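G protein coupled receptor (Arabidopsis thaliana, PDB 3T33) binds a zinc ion, belongs to the lanthionine synthetase C-like family and may play a role in abscisic acid signalling. Local coordinates at residues Arg76-Tyr81 with Val116-Ser121; Thr82-Thr87 with Glu112-Ala117. One frame throughout, in Å; residues are numbered along the deposited sequence.

Interaction 1 (Arg76-Tyr81 with Val116-Ser121); sequences RDYNLY and VASRDS
Y78 lays one face of its ring against S118 and carries its hydroxyl on to S121. The S118 methylene does the touching: CB sits 3.5 Å from the centroid of the Y78 ring, 19° off the ring normal, in a CH-pi contact. It is displaced toward the CD1-CE1 rim, where S118 CB and Y78 CE1 come within 3.3 Å. N79 CB lies over the centre of the opposite face, so the ring is held between its own sequence neighbour and the end of helix 101-118. The S118 hydroxyl, tucked between its backbone N and carbonyl carbon (chi1 57°), bonds back to the carbonyls of C114 and D115 and leaves CB to meet the ring. Nearer the backbone, Y78 CB approaches A117 CB at 4.3 Å.

In this alpha/alpha barrel of helical hairpins, as in LanC, the loop that follows helix 45-69 is thus laid against the C-terminal end of helix 101-118. From S118 to S121 the chain reverses in a type II beta turn, closed by a 3.0 Å hydrogen bond from S121 N to S118 O, and this brings S121 back toward the phenol end. There Y78 OH and S121 OG share a 2.8 Å hydrogen bond; either hydroxyl could donate. S121 OG stands anti to its backbone nitrogen (chi1 -180°) and meets the phenol obliquely to the ring, while R123 N gives it a second hydrogen bond. Outside the two segments the Y78 side chain also touches R123 and V133 of helix 130-144.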
ATOM      1  N   ARG A  76      -5.549  -1.787  22.690  1.00 56.78           N
ATOM      2  CA  ARG A  76      -6.803  -2.362  22.300  1.00 57.76           C
ATOM      3  C   ARG A  76      -6.871  -2.870  20.828  1.00 56.05           C
ATOM      4  O   ARG A  76      -7.143  -4.039  20.603  1.00 57.30           O
ATOM      5  CB  ARG A  76      -7.907  -1.401  22.674  1.00 58.78           C
ATOM      6  CG  ARG A  76      -8.187  -1.480  24.156  1.00 64.60           C
ATOM      7  CD  ARG A  76      -8.500  -0.149  24.823  1.00 72.18           C
ATOM      8  NE  ARG A  76      -8.650  -0.346  26.258  1.00 78.71           N
ATOM      9  CZ  ARG A  76      -7.725  -0.041  27.155  1.00 81.12           C
ATOM     10  NH1 ARG A  76      -6.596   0.510  26.762  1.00 82.21           N
ATOM     11  NH2 ARG A  76      -7.938  -0.272  28.442  1.00 80.93           N
ATOM     12  N   ASP A  77      -6.608  -1.982  19.886  1.00 52.83           N
ATOM     13  CA  ASP A  77      -6.654  -2.358  18.500  1.00 48.90           C
ATOM     14  C   ASP A  77      -5.569  -3.346  18.125  1.00 45.11           C
ATOM     15  O   ASP A  77      -5.840  -4.482  17.949  1.00 44.28           O
ATOM     16  CB  ASP A  77      -6.671  -1.139  17.617  1.00 50.20           C
ATOM     17  CG  ASP A  77      -7.278  -1.399  16.268  1.00 53.81           C
ATOM     18  OD1 ASP A  77      -7.719  -0.424  15.676  1.00 55.47           O
ATOM     19  OD2 ASP A  77      -7.303  -2.553  15.796  1.00 56.66           O
ATOM     20  N   TYR A  78      -4.337  -2.984  17.995  1.00 40.97           N
ATOM     21  CA  TYR A  78      -3.371  -4.043  17.660  1.00 37.56           C
ATOM     22  C   TYR A  78      -2.988  -4.238  16.208  1.00 35.31           C
ATOM     23  O   TYR A  78      -1.857  -4.339  15.923  1.00 34.03           O
ATOM     24  CB  TYR A  78      -3.716  -5.377  18.323  1.00 38.58           C
ATOM     25  CG  TYR A  78      -4.133  -6.537  17.427  1.00 40.85           C
ATOM     26  CD1 TYR A  78      -3.231  -7.202  16.641  1.00 42.74           C
ATOM     27  CD2 TYR A  78      -5.434  -6.983  17.414  1.00 44.63           C
ATOM     28  CE1 TYR A  78      -3.621  -8.228  15.848  1.00 44.97           C
ATOM     29  CE2 TYR A  78      -5.828  -8.009  16.637  1.00 44.87           C
ATOM     30  CZ  TYR A  78      -4.927  -8.636  15.858  1.00 46.18           C
ATOM     31  OH  TYR A  78      -5.341  -9.660  15.089  1.00 46.42           O
ATOM     32  N   ASN A  79      -3.927  -4.286  15.295  1.00 33.47           N
ATOM     33  CA  ASN A  79      -3.584  -4.552  13.918  1.00 33.74           C
ATOM     34  C   ASN A  79      -2.862  -3.447  13.155  1.00 33.74           C
ATOM     35  O   ASN A  79      -2.689  -2.370  13.663  1.00 32.83           O
ATOM     36  CB  ASN A  79      -4.766  -5.129  13.151  1.00 32.76           C
ATOM     37  CG  ASN A  79      -5.723  -4.095  12.665  1.00 33.25           C
ATOM     38  OD1 ASN A  79      -5.489  -2.930  12.782  1.00 33.16           O
ATOM     39  ND2 ASN A  79      -6.822  -4.538  12.122  1.00 27.31           N
ATOM     40  N   LEU A  80      -2.432  -3.746  11.937  1.00 32.89           N
ATOM     41  CA  LEU A  80      -1.609  -2.776  11.178  1.00 32.52           C
ATOM     42  C   LEU A  80      -2.457  -1.614  10.709  1.00 32.50           C
ATOM     43  O   LEU A  80      -2.017  -0.444  10.709  1.00 30.73           O
ATOM     44  CB  LEU A  80      -0.928  -3.463   9.989  1.00 31.44           C
ATOM     45  CG  LEU A  80       0.110  -2.655   9.237  1.00 28.68           C
ATOM     46  CD1 LEU A  80       1.459  -2.636   9.978  1.00 24.52           C
ATOM     47  CD2 LEU A  80       0.272  -3.178   7.770  1.00 26.29           C
ATOM     48  N   TYR A  81      -3.692  -1.977  10.358  1.00 33.53           N
ATOM     49  CA  TYR A  81      -4.649  -1.159   9.608  1.00 34.12           C
ATOM     50  C   TYR A  81      -5.070   0.045  10.401  1.00 35.54           C
ATOM     51  O   TYR A  81      -4.966   1.188   9.898  1.00 36.00           O
ATOM     52  CB  TYR A  81      -5.904  -1.994   9.282  1.00 35.17           C
ATOM     53  CG  TYR A  81      -6.835  -1.274   8.359  1.00 35.10           C
ATOM     54  CD1 TYR A  81      -7.854  -0.496   8.847  1.00 33.72           C
ATOM     55  CD2 TYR A  81      -6.650  -1.336   6.978  1.00 35.19           C
ATOM     56  CE1 TYR A  81      -8.657   0.198   7.994  1.00 36.16           C
ATOM     57  CE2 TYR A  81      -7.437  -0.670   6.135  1.00 31.58           C
ATOM     58  CZ  TYR A  81      -8.421   0.106   6.632  1.00 34.40           C
ATOM     59  OH  TYR A  81      -9.218   0.749   5.763  1.00 32.00           O
ATOM     60  N   VAL A 116       0.659  -9.762  22.776  1.00 40.19           N
ATOM     61  CA  VAL A 116      -0.159  -9.889  24.002  1.00 41.23           C
ATOM     62  C   VAL A 116      -1.643  -9.607  23.716  1.00 42.53           C
ATOM     63  O   VAL A 116      -2.525 -10.424  24.054  1.00 41.92           O
ATOM     64  CB  VAL A 116       0.358  -8.924  25.141  1.00 41.74           C
ATOM     65  CG1 VAL A 116      -0.617  -8.852  26.342  1.00 42.56           C
ATOM     66  CG2 VAL A 116       1.766  -9.309  25.618  1.00 39.97           C
ATOM     67  N   ALA A 117      -1.926  -8.457  23.100  1.00 43.32           N
ATOM     68  CA  ALA A 117      -3.310  -8.078  22.810  1.00 44.29           C
ATOM     69  C   ALA A 117      -3.977  -8.933  21.701  1.00 46.52           C
ATOM     70  O   ALA A 117      -5.196  -8.932  21.590  1.00 45.45           O
ATOM     71  CB  ALA A 117      -3.379  -6.610  22.454  1.00 44.08           C
ATOM     72  N   SER A 118      -3.194  -9.667  20.901  1.00 48.55           N
ATOM     73  CA  SER A 118      -3.782 -10.413  19.775  1.00 51.91           C
ATOM     74  C   SER A 118      -3.956 -11.940  19.963  1.00 54.67           C
ATOM     75  O   SER A 118      -4.400 -12.661  19.043  1.00 55.05           O
ATOM     76  CB  SER A 118      -3.042 -10.119  18.472  1.00 51.38           C
ATOM     77  OG  SER A 118      -1.664 -10.420  18.554  1.00 51.15           O
ATOM     78  N   ARG A 119      -3.593 -12.434  21.147  1.00 57.48           N
ATOM     79  CA  ARG A 119      -3.902 -13.825  21.517  1.00 59.73           C
ATOM     80  C   ARG A 119      -5.427 -13.851  21.578  1.00 59.57           C
ATOM     81  O   ARG A 119      -6.060 -12.812  21.840  1.00 60.18           O
ATOM     82  CB  ARG A 119      -3.272 -14.169  22.883  1.00 60.41           C
ATOM     83  CG  ARG A 119      -1.799 -13.746  23.025  1.00 62.30           C
ATOM     84  CD  ARG A 119      -0.879 -14.439  21.992  1.00 67.23           C
ATOM     85  NE  ARG A 119       0.533 -14.102  22.204  1.00 70.85           N
ATOM     86  CZ  ARG A 119       1.444 -14.925  22.730  1.00 74.54           C
ATOM     87  NH1 ARG A 119       1.112 -16.167  23.095  1.00 74.60           N
ATOM     88  NH2 ARG A 119       2.700 -14.509  22.884  1.00 75.31           N
ATOM     89  N   ASP A 120      -6.017 -14.987  21.225  1.00 59.50           N
ATOM     90  CA  ASP A 120      -7.467 -15.085  21.108  1.00 59.86           C
ATOM     91  C   ASP A 120      -8.006 -14.516  19.787  1.00 58.67           C
ATOM     92  O   ASP A 120      -9.186 -14.682  19.479  1.00 58.74           O
ATOM     93  CB  ASP A 120      -8.145 -14.391  22.292  1.00 60.75           C
ATOM     94  CG  ASP A 120      -7.883 -15.094  23.609  1.00 64.86           C
ATOM     95  OD1 ASP A 120      -7.333 -16.215  23.586  1.00 66.21           O
ATOM     96  OD2 ASP A 120      -8.227 -14.526  24.667  1.00 67.80           O
ATOM     97  N   SER A 121      -7.152 -13.847  19.011  1.00 56.51           N
ATOM     98  CA  SER A 121      -7.587 -13.256  17.750  1.00 53.97           C
ATOM     99  C   SER A 121      -7.695 -14.346  16.732  1.00 52.52           C
ATOM    100  O   SER A 121      -6.863 -15.266  16.681  1.00 50.99           O
ATOM    101  CB  SER A 121      -6.617 -12.181  17.214  1.00 54.56           C
ATOM    102  OG  SER A 121      -7.106 -11.653  15.992  1.00 51.09           O
TER

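Interaction 2 (Thr82-Thr87 with Glu112-Ala117); sequences TGVLGT and EACDVA
C114 points its thiol from helix 101-118 at the first turn of helix 84-98, where the sulfur meets V84 and L85 at their shared peptide. SG lies 3.3 Å from L85 N and 3.7 Å from V84 C, so the sulfur rests on backbone as much as on side chains. V84 adds its CB, 3.7 Å from C114 SG, with the CG1 branch alongside at nearly the same range; L85 reaches the sulfur through CB, at 4.0 Å. No hydrogen bond crosses between the two segments, and all three touching residues are buried.

The thiol gets there because SG stands anti to its own carbonyl carbon (chi1 -79°), and the valine presents CG1 because that methyl is anti to its backbone N (chi1 167°). The backbones come closest at L85 and C114, whose CA atoms are 6.5 Å apart. Helices 84-98 and 101-118 follow one another in the chain with only a short link between, so the contact closes a helical hairpin of the LanC-like fold, joining the start of helix 84-98 to the C-terminal part of helix 101-118.

Further out, L85 N is probably hydrogen-bonded to Y78 O, in the loop before the helix, which would help to hold the peptide against which the sulfur lies. N79 OD1 accepts from the amides of T82 and G83, tying that loop to the approach to helix 84-98. On helix 101-118, V116 N bonds to E112 O and A117 N to A113 O, both i to i+4 helical bonds that span the C114 turn. V133 and L136 of helix 130-144 cover L85; N110, one turn before C114 on helix 101-118, touches V84; and D115, next to C114, forms salt bridges with R119 and R156.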
ATOM      1  N   THR A  82      -5.529  -0.177  11.642  1.00 35.09           N
ATOM      2  CA  THR A  82      -5.876   0.941  12.515  1.00 35.16           C
ATOM      3  C   THR A  82      -5.202   0.893  13.895  1.00 34.37           C
ATOM      4  O   THR A  82      -5.233   1.857  14.638  1.00 33.65           O
ATOM      5  CB  THR A  82      -7.417   1.137  12.665  1.00 36.11           C
ATOM      6  OG1 THR A  82      -8.066  -0.119  12.960  1.00 36.28           O
ATOM      7  CG2 THR A  82      -7.996   1.690  11.400  1.00 36.18           C
ATOM      8  N   GLY A  83      -4.586  -0.214  14.240  1.00 34.23           N
ATOM      9  CA  GLY A  83      -4.091  -0.359  15.604  1.00 33.17           C
ATOM     10  C   GLY A  83      -2.617  -0.056  15.753  1.00 34.14           C
ATOM     11  O   GLY A  83      -1.980   0.649  14.897  1.00 34.80           O
ATOM     12  N   VAL A  84      -2.033  -0.639  16.783  1.00 31.93           N
ATOM     13  CA  VAL A  84      -0.755  -0.194  17.233  1.00 31.82           C
ATOM     14  C   VAL A  84       0.379  -0.756  16.372  1.00 30.97           C
ATOM     15  O   VAL A  84       1.460  -0.197  16.315  1.00 30.65           O
ATOM     16  CB  VAL A  84      -0.594  -0.484  18.760  1.00 32.96           C
ATOM     17  CG1 VAL A  84       0.862  -0.320  19.191  1.00 30.03           C
ATOM     18  CG2 VAL A  84      -1.515   0.449  19.541  1.00 32.46           C
ATOM     19  N   LEU A  85       0.099  -1.842  15.666  1.00 28.78           N
ATOM     20  CA  LEU A  85       1.059  -2.377  14.749  1.00 28.66           C
ATOM     21  C   LEU A  85       1.366  -1.373  13.597  1.00 27.10           C
ATOM     22  O   LEU A  85       2.487  -1.338  13.105  1.00 27.80           O
ATOM     23  CB  LEU A  85       0.611  -3.748  14.188  1.00 28.18           C
ATOM     24  CG  LEU A  85       1.835  -4.510  13.643  1.00 28.07           C
ATOM     25  CD1 LEU A  85       2.799  -5.095  14.754  1.00 26.83           C
ATOM     26  CD2 LEU A  85       1.454  -5.604  12.666  1.00 26.73           C
ATOM     27  N   GLY A  86       0.373  -0.587  13.194  1.00 25.47           N
ATOM     28  CA  GLY A  86       0.579   0.545  12.272  1.00 26.16           C
ATOM     29  C   GLY A  86       1.697   1.446  12.753  1.00 25.98           C
ATOM     30  O   GLY A  86       2.558   1.857  11.991  1.00 27.52           O
ATOM     31  N   THR A  87       1.753   1.675  14.045  1.00 26.03           N
ATOM     32  CA  THR A  87       2.792   2.515  14.618  1.00 26.28           C
ATOM     33  C   THR A  87       4.128   1.823  14.592  1.00 27.19           C
ATOM     34  O   THR A  87       5.121   2.444  14.172  1.00 28.26           O
ATOM     35  CB  THR A  87       2.398   2.918  16.063  1.00 26.73           C
ATOM     36  OG1 THR A  87       1.194   3.701  15.986  1.00 24.97           O
ATOM     37  CG2 THR A  87       3.481   3.700  16.730  1.00 25.71           C
ATOM     38  N   GLU A 112       5.539  -6.545  20.567  1.00 37.12           N
ATOM     39  CA  GLU A 112       5.314  -7.315  21.777  1.00 37.70           C
ATOM     40  C   GLU A 112       3.979  -6.991  22.444  1.00 36.68           C
ATOM     41  O   GLU A 112       3.219  -7.915  22.746  1.00 36.65           O
ATOM     42  CB  GLU A 112       6.476  -7.107  22.728  1.00 38.37           C
ATOM     43  CG  GLU A 112       6.258  -7.605  24.145  1.00 45.97           C
ATOM     44  CD  GLU A 112       7.607  -7.704  24.846  1.00 57.39           C
ATOM     45  OE1 GLU A 112       8.020  -6.701  25.523  1.00 60.77           O
ATOM     46  OE2 GLU A 112       8.289  -8.756  24.649  1.00 58.71           O
ATOM     47  N   ALA A 113       3.675  -5.710  22.665  1.00 35.26           N
ATOM     48  CA  ALA A 113       2.326  -5.342  23.139  1.00 35.84           C
ATOM     49  C   ALA A 113       1.195  -5.790  22.200  1.00 36.24           C
ATOM     50  O   ALA A 113       0.103  -6.106  22.643  1.00 37.75           O
ATOM     51  CB  ALA A 113       2.204  -3.869  23.427  1.00 33.51           C
ATOM     52  N   CYS A 114       1.448  -5.825  20.901  1.00 36.22           N
ATOM     53  CA  CYS A 114       0.403  -6.166  19.972  1.00 35.62           C
ATOM     54  C   CYS A 114       0.177  -7.667  20.059  1.00 36.06           C
ATOM     55  O   CYS A 114      -0.944  -8.138  19.888  1.00 35.87           O
ATOM     56  CB  CYS A 114       0.826  -5.746  18.556  1.00 35.88           C
ATOM     57  SG  CYS A 114       0.604  -3.937  18.227  1.00 33.92           S
ATOM     58  N   ASP A 115       1.266  -8.396  20.294  1.00 36.27           N
ATOM     59  CA  ASP A 115       1.233  -9.820  20.412  1.00 38.38           C
ATOM     60  C   ASP A 115       0.337 -10.264  21.578  1.00 38.75           C
ATOM     61  O   ASP A 115      -0.632 -11.008  21.368  1.00 37.59           O
ATOM     62  CB  ASP A 115       2.634 -10.329  20.596  1.00 38.29           C
ATOM     63  CG  ASP A 115       2.713 -11.849  20.579  1.00 42.71           C
ATOM     64  OD1 ASP A 115       1.868 -12.533  19.950  1.00 44.84           O
ATOM     65  OD2 ASP A 115       3.659 -12.364  21.209  1.00 47.49           O
ATOM     66  N   VAL A 116       0.659  -9.762  22.776  1.00 40.19           N
ATOM     67  CA  VAL A 116      -0.159  -9.889  24.002  1.00 41.23           C
ATOM     68  C   VAL A 116      -1.643  -9.607  23.716  1.00 42.53           C
ATOM     69  O   VAL A 116      -2.525 -10.424  24.054  1.00 41.92           O
ATOM     70  CB  VAL A 116       0.358  -8.924  25.141  1.00 41.74           C
ATOM     71  CG1 VAL A 116      -0.617  -8.852  26.342  1.00 42.56           C
ATOM     72  CG2 VAL A 116       1.766  -9.309  25.618  1.00 39.97           C
ATOM     73  N   ALA A 117      -1.926  -8.457  23.100  1.00 43.32           N
ATOM     74  CA  ALA A 117      -3.310  -8.078  22.810  1.00 44.29           C
ATOM     75  C   ALA A 117      -3.977  -8.933  21.701  1.00 46.52           C
ATOM     76  O   ALA A 117      -5.196  -8.932  21.590  1.00 45.45           O
ATOM     77  CB  ALA A 117      -3.379  -6.610  22.454  1.00 44.08           C
TER

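In the fold
Leaving helix 45-69, the chain enters the loop holding 76-81, passes directly into 82-87 at the start of helix 84-98, turns into helix 101-118, and runs through 112-117 to 116-121. Interaction 2 closes the inner loop, between the two helices of the hairpin; interaction 1 closes the outer one, from the preceding loop to the turn beyond helix 101-118. The two are therefore nested, with centres about 6 Å apart, and they share V116 and A117. They also touch directly: D77 OD1 lies 2.8 Å from T82 OG1 in a probable hydrogen bond, and Y78 O packs 3.4 Å from C114 SG.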